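Local coordinates for protein elastinolytic metalloprotease (Pseudoalteromonas sp. CF6-2, PDB 6IK4) that binds one zinc ion and probably acts as an M23-family metalloendopeptidase, with elastin and bacterial peptidoglycan as likely substrates, at residues 37-40 and 45-48; 58-61 and 65-68. All coordinates share one frame; numbering follows the deposited sequence.

Interaction 1. Residues 37-40 and 45-48; sequences NGSG and NTPW
Asn37 lays the face of its carboxamide against the ring of Pro47. Pro47 CG sits almost straight above the amide, 3.5 Å from Asn37 CG, while CD of the proline lies 3.4 Å from Asn37 OD1 and CB leans toward ND2. Rotating CG of Asn37 between the backbone N and the carbonyl carbon (chi1 77°) leaves OD1 pointing on along its own chain, where it accepts a weak bond from Ser39 N (3.1 Å), an Asx turn closed loosely around Gly38, whose phi is positive. At the other end of the amide, ND2 donates to a water that in turn donates to Asn45 O, 2.7 Å away, so both polar ends of the group are used while its flat surface takes the proline. Both segments belong to one long loop of the M23 domain, which leaves strand 32-36, carrying the zinc ligand Asp34, and doubles back to enter strand 48-50. Two residues after Asn37, Ser39 brings CB within 3.5 Å of Asn45 O and OG within 3.8 Å of Thr46 CG2; the hydroxyl itself is hydrogen-bonded to Ser44 OG. A second water, accepting from Asn45 N, donates weakly to Ser39 O. Thr46 directs OG1 to Tyr100 O, and Trp15 packs on both Asn37 and Pro47.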
ATOM      1  N   ASN A  37      -6.883   8.025  -3.298  1.00  9.95           N
ATOM      2  CA  ASN A  37      -8.258   7.991  -3.785  1.00 12.07           C
ATOM      3  C   ASN A  37      -8.644   9.243  -4.561  1.00 16.05           C
ATOM      4  O   ASN A  37      -9.832   9.447  -4.823  1.00 14.62           O
ATOM      5  CB  ASN A  37      -9.241   7.772  -2.626  1.00 11.75           C
ATOM      6  CG  ASN A  37      -9.486   9.028  -1.804  1.00 16.61           C
ATOM      7  OD1 ASN A  37      -8.681   9.965  -1.797  1.00 14.21           O
ATOM      8  ND2 ASN A  37     -10.610   9.040  -1.076  1.00 18.12           N
ATOM      9  N   GLY A  38      -7.682  10.092  -4.915  1.00 14.84           N
ATOM     10  CA  GLY A  38      -8.010  11.273  -5.692  1.00 19.10           C
ATOM     11  C   GLY A  38      -8.644  12.405  -4.911  1.00 22.32           C
ATOM     12  O   GLY A  38      -9.328  13.248  -5.505  1.00 20.91           O
ATOM     13  N   SER A  39      -8.423  12.469  -3.596  1.00 19.41           N
ATOM     14  CA  SER A  39      -9.073  13.491  -2.784  1.00 22.85           C
ATOM     15  C   SER A  39      -8.485  14.881  -3.001  1.00 18.82           C
ATOM     16  O   SER A  39      -9.117  15.867  -2.608  1.00 26.81           O
ATOM     17  CB  SER A  39      -8.983  13.132  -1.298  1.00 20.85           C
ATOM     18  OG  SER A  39      -7.687  13.414  -0.787  1.00 22.16           O
ATOM     19  N   GLY A  40      -7.291  14.991  -3.586  1.00 23.72           N
ATOM     20  CA  GLY A  40      -6.693  16.285  -3.847  1.00 27.87           C
ATOM     21  C   GLY A  40      -5.287  16.369  -3.282  1.00 26.71           C
ATOM     22  O   GLY A  40      -4.647  15.351  -3.001  1.00 26.66           O
ATOM     23  N   ASN A  45      -9.206  16.279   2.126  1.00 17.10           N
ATOM     24  CA  ASN A  45      -9.863  15.339   3.032  1.00 21.15           C
ATOM     25  C   ASN A  45      -9.405  13.923   2.674  1.00 23.62           C
ATOM     26  O   ASN A  45     -10.091  13.164   1.982  1.00 20.99           O
ATOM     27  CB  ASN A  45     -11.374  15.515   2.932  1.00 24.95           C
ATOM     28  CG  ASN A  45     -12.143  14.501   3.738  1.00 36.44           C
ATOM     29  OD1 ASN A  45     -11.792  14.192   4.881  1.00 48.56           O
ATOM     30  ND2 ASN A  45     -13.213  13.973   3.147  1.00 33.94           N
ATOM     31  N   THR A  46      -8.212  13.565   3.155  1.00 18.95           N
ATOM     32  CA  THR A  46      -7.625  12.269   2.802  1.00 15.68           C
ATOM     33  C   THR A  46      -8.352  11.119   3.504  1.00 21.81           C
ATOM     34  O   THR A  46      -8.853  11.278   4.620  1.00 17.10           O
ATOM     35  CB  THR A  46      -6.142  12.240   3.156  1.00 15.55           C
ATOM     36  OG1 THR A  46      -5.955  12.658   4.516  1.00 17.96           O
ATOM     37  CG2 THR A  46      -5.347  13.144   2.220  1.00 16.52           C
ATOM     38  N   PRO A  47      -8.420   9.945   2.869  1.00 17.46           N
ATOM     39  CA  PRO A  47      -9.248   8.856   3.396  1.00 14.72           C
ATOM     40  C   PRO A  47      -8.531   8.039   4.461  1.00 18.03           C
ATOM     41  O   PRO A  47      -7.320   8.139   4.661  1.00 15.78           O
ATOM     42  CB  PRO A  47      -9.513   7.994   2.157  1.00 18.40           C
ATOM     43  CG  PRO A  47      -8.244   8.162   1.357  1.00 16.88           C
ATOM     44  CD  PRO A  47      -7.897   9.627   1.527  1.00 12.91           C
ATOM     45  N   TRP A  48      -9.318   7.197   5.130  1.00 13.84           N
ATOM     46  CA  TRP A  48      -8.772   6.176   6.008  1.00 15.20           C
ATOM     47  C   TRP A  48      -8.323   4.976   5.183  1.00 14.13           C
ATOM     48  O   TRP A  48      -8.896   4.671   4.126  1.00 15.93           O
ATOM     49  CB  TRP A  48      -9.808   5.751   7.056  1.00 18.48           C
ATOM     50  CG  TRP A  48     -10.173   6.884   7.984  1.00 17.82           C
ATOM     51  CD1 TRP A  48     -11.076   7.878   7.743  1.00 25.03           C
ATOM     52  CD2 TRP A  48      -9.610   7.159   9.275  1.00 17.27           C
ATOM     53  NE1 TRP A  48     -11.116   8.753   8.806  1.00 28.30           N
ATOM     54  CE2 TRP A  48     -10.227   8.332   9.761  1.00 21.97           C
ATOM     55  CE3 TRP A  48      -8.643   6.526  10.065  1.00 15.81           C
ATOM     56  CZ2 TRP A  48      -9.914   8.883  11.009  1.00 24.17           C
ATOM     57  CZ3 TRP A  48      -8.326   7.082  11.308  1.00 14.77           C
ATOM     58  CH2 TRP A  48      -8.965   8.245  11.766  1.00 20.51           C
TER
HETATM   59  O   HOH W   1     -11.498  11.133   0.824  1.00 21.87           O
HETATM   60  O   HOH W   2     -10.883  16.973   0.034  1.00 35.52           O

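Interaction 2. Residues 58-61 and 65-68; sequences TRFS and IRVT
A beta hairpin formed by strands 55-61 and 64-68 holds this contact, with Thr58 facing Arg66 and Arg59 facing Ile65. Thr58 and Arg66 make an antiparallel hydrogen-bonded pair: Thr58 N reaches Arg66 O at 2.9 Å, and Arg66 N returns a bond of 2.8 Å to Thr58 O. Thr58 O also takes a CA-H...O contact from Ile65 CA at 3.4 Å. Next comes the non-hydrogen-bonded pair Arg59 and Ile65, whose side chains leave on the other face of the sheet. There Ile65 sends CG1 anti to its backbone N (chi1 -165°), passing 3.5 Å from Thr58 O, and it packs on Ile57 and Tyr77. The hairpin lies within the large antiparallel sheet of the M23 domain, strand 64-68 pairing on its other side with strand 73-81 and strand 55-61 with strand 90-91. On the face of Thr58 and Arg66 the ring of Phe60 swings in beside them. It stands at 59° to the Arg66 guanidinium and presents an edge to it: Phe60 CZ lies over the centre of the guanidinium face, 3.7 Å from Arg66 CZ, while Arg66 NE comes to the rim of the ring, 3.6 Å from Phe60 CE2. Arg66 gets there by running out extended and then bending at chi3 (-60°). NE is bonded to Asn76 OD1 on strand 73-81, which ties down the near end of the group. Thr58 CG2 rests over one face of the phenyl ring, displaced toward its rim. Beyond Phe60, Ser61 OG bonds to Cys63 N and to Glu110, close to the disulfide between Cys63 and Cys109.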
ATOM      1  N   THR A  58       2.954  -3.434  14.294  1.00 14.07           N
ATOM      2  CA  THR A  58       4.162  -2.738  14.723  1.00 15.18           C
ATOM      3  C   THR A  58       4.000  -1.280  14.324  1.00 17.79           C
ATOM      4  O   THR A  58       3.740  -0.992  13.154  1.00 17.60           O
ATOM      5  CB  THR A  58       5.422  -3.328  14.081  1.00 19.86           C
ATOM      6  OG1 THR A  58       5.491  -4.734  14.342  1.00 21.53           O
ATOM      7  CG2 THR A  58       6.673  -2.644  14.639  1.00 23.74           C
ATOM      8  N   ARG A  59       4.121  -0.362  15.288  1.00 15.07           N
ATOM      9  CA  ARG A  59       4.024   1.075  15.028  0.53 19.57           C
ATOM     10  C   ARG A  59       5.419   1.669  15.140  1.00 26.41           C
ATOM     11  O   ARG A  59       5.975   1.754  16.239  1.00 24.19           O
ATOM     12  CB  ARG A  59       3.060   1.766  15.997  0.53 21.52           C
ATOM     13  CG  ARG A  59       3.002   3.300  15.834  0.53 20.59           C
ATOM     14  CD  ARG A  59       2.238   3.967  16.980  0.53 21.54           C
ATOM     15  NE  ARG A  59       2.314   5.432  16.942  0.53 22.25           N
ATOM     16  CZ  ARG A  59       3.370   6.149  17.323  0.53 21.35           C
ATOM     17  NH1 ARG A  59       4.463   5.547  17.767  0.53 20.44           N
ATOM     18  NH2 ARG A  59       3.339   7.476  17.255  0.53 18.22           N
ATOM     19  N   PHE A  60       5.986   2.080  14.004  1.00 17.38           N
ATOM     20  CA  PHE A  60       7.358   2.576  14.019  1.00 17.78           C
ATOM     21  C   PHE A  60       7.427   4.049  14.390  1.00 22.98           C
ATOM     22  O   PHE A  60       8.430   4.495  14.954  1.00 26.03           O
ATOM     23  CB  PHE A  60       8.023   2.341  12.664  1.00 17.52           C
ATOM     24  CG  PHE A  60       8.224   0.886  12.331  1.00 25.68           C
ATOM     25  CD1 PHE A  60       9.241   0.165  12.927  1.00 17.68           C
ATOM     26  CD2 PHE A  60       7.397   0.241  11.419  1.00 23.68           C
ATOM     27  CE1 PHE A  60       9.434  -1.178  12.634  1.00 22.73           C
ATOM     28  CE2 PHE A  60       7.589  -1.101  11.115  1.00 18.81           C
ATOM     29  CZ  PHE A  60       8.612  -1.810  11.727  1.00 18.61           C
ATOM     30  N   SER A  61       6.378   4.803  14.098  1.00 18.52           N
ATOM     31  CA  SER A  61       6.350   6.249  14.283  1.00 19.55           C
ATOM     32  C   SER A  61       4.909   6.676  14.073  1.00 21.49           C
ATOM     33  O   SER A  61       4.039   5.845  13.804  1.00 18.83           O
ATOM     34  CB  SER A  61       7.284   6.955  13.307  1.00 21.84           C
ATOM     35  OG  SER A  61       6.774   6.831  11.985  1.00 20.10           O
ATOM     36  N   ILE A  65       3.270   2.309  10.026  1.00 16.53           N
ATOM     37  CA  ILE A  65       2.674   1.204  10.769  1.00 12.26           C
ATOM     38  C   ILE A  65       2.702  -0.047   9.895  1.00 14.47           C
ATOM     39  O   ILE A  65       2.679   0.037   8.663  1.00 12.03           O
ATOM     40  CB  ILE A  65       1.234   1.547  11.216  1.00 12.53           C
ATOM     41  CG1 ILE A  65       0.739   0.581  12.292  1.00 12.82           C
ATOM     42  CG2 ILE A  65       0.278   1.557  10.018  1.00 14.64           C
ATOM     43  CD1 ILE A  65      -0.617   0.954  12.845  1.00 14.85           C
ATOM     44  N   ARG A  66       2.746  -1.215  10.546  1.00 13.93           N
ATOM     45  CA  ARG A  66       2.865  -2.491   9.852  1.00 13.90           C
ATOM     46  C   ARG A  66       1.911  -3.517  10.460  1.00 16.43           C
ATOM     47  O   ARG A  66       1.678  -3.517  11.675  1.00 14.24           O
ATOM     48  CB  ARG A  66       4.315  -3.010   9.920  1.00 15.26           C
ATOM     49  CG  ARG A  66       4.566  -4.341   9.201  1.00 17.17           C
ATOM     50  CD  ARG A  66       6.004  -4.790   9.360  1.00 17.45           C
ATOM     51  NE  ARG A  66       6.970  -3.829   8.819  1.00 16.97           N
ATOM     52  CZ  ARG A  66       8.283  -4.039   8.778  1.00 24.56           C
ATOM     53  NH1 ARG A  66       8.790  -5.178   9.238  1.00 17.55           N
ATOM     54  NH2 ARG A  66       9.089  -3.116   8.275  1.00 19.80           N
ATOM     55  N   VAL A  67       1.357  -4.379   9.604  1.00 12.26           N
ATOM     56  CA  VAL A  67       0.529  -5.512  10.004  1.00 11.94           C
ATOM     57  C   VAL A  67       1.274  -6.782   9.610  1.00 14.19           C
ATOM     58  O   VAL A  67       1.488  -7.026   8.418  1.00 10.17           O
ATOM     59  CB  VAL A  67      -0.855  -5.483   9.335  1.00 10.87           C
ATOM     60  CG1 VAL A  67      -1.718  -6.663   9.843  1.00 10.32           C
ATOM     61  CG2 VAL A  67      -1.550  -4.134   9.564  1.00 13.17           C
ATOM     62  N   THR A  68       1.654  -7.596  10.594  1.00  9.76           N
ATOM     63  CA  THR A  68       2.357  -8.851  10.330  1.00 10.00           C
ATOM     64  C   THR A  68       1.412 -10.035  10.514  1.00 14.06           C
ATOM     65  O   THR A  68       0.882 -10.262  11.612  1.00 11.61           O
ATOM     66  CB  THR A  68       3.586  -8.998  11.228  1.00 14.03           C
ATOM     67  OG1 THR A  68       4.468  -7.888  11.007  1.00 13.38           O
ATOM     68  CG2 THR A  68       4.325 -10.294  10.886  1.00 12.19           C
TER

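How the interactions relate
Interaction 1 comes first along the chain and interaction 2 follows; the rest of strand 48-50 and the start of strand 55-61 lie between them. Their centres are 22 Å apart and their nearest atoms about 10 Å, with no touch. Both belong to the M23 domain; interaction 1 lies in a loop between two strands of its large antiparallel sheet, and interaction 2 within that sheet, where strand 96-100 pairs with both 48-50 and 73-81. The 37-40/45-48 loop follows the strand carrying the zinc ligand Asp34, the side chain of Thr46 about 8 Å from that of His118, a predicted catalytic residue. The hairpin 58-61/65-68 lies further out, the Arg66 side chain about 14 Å from zinc.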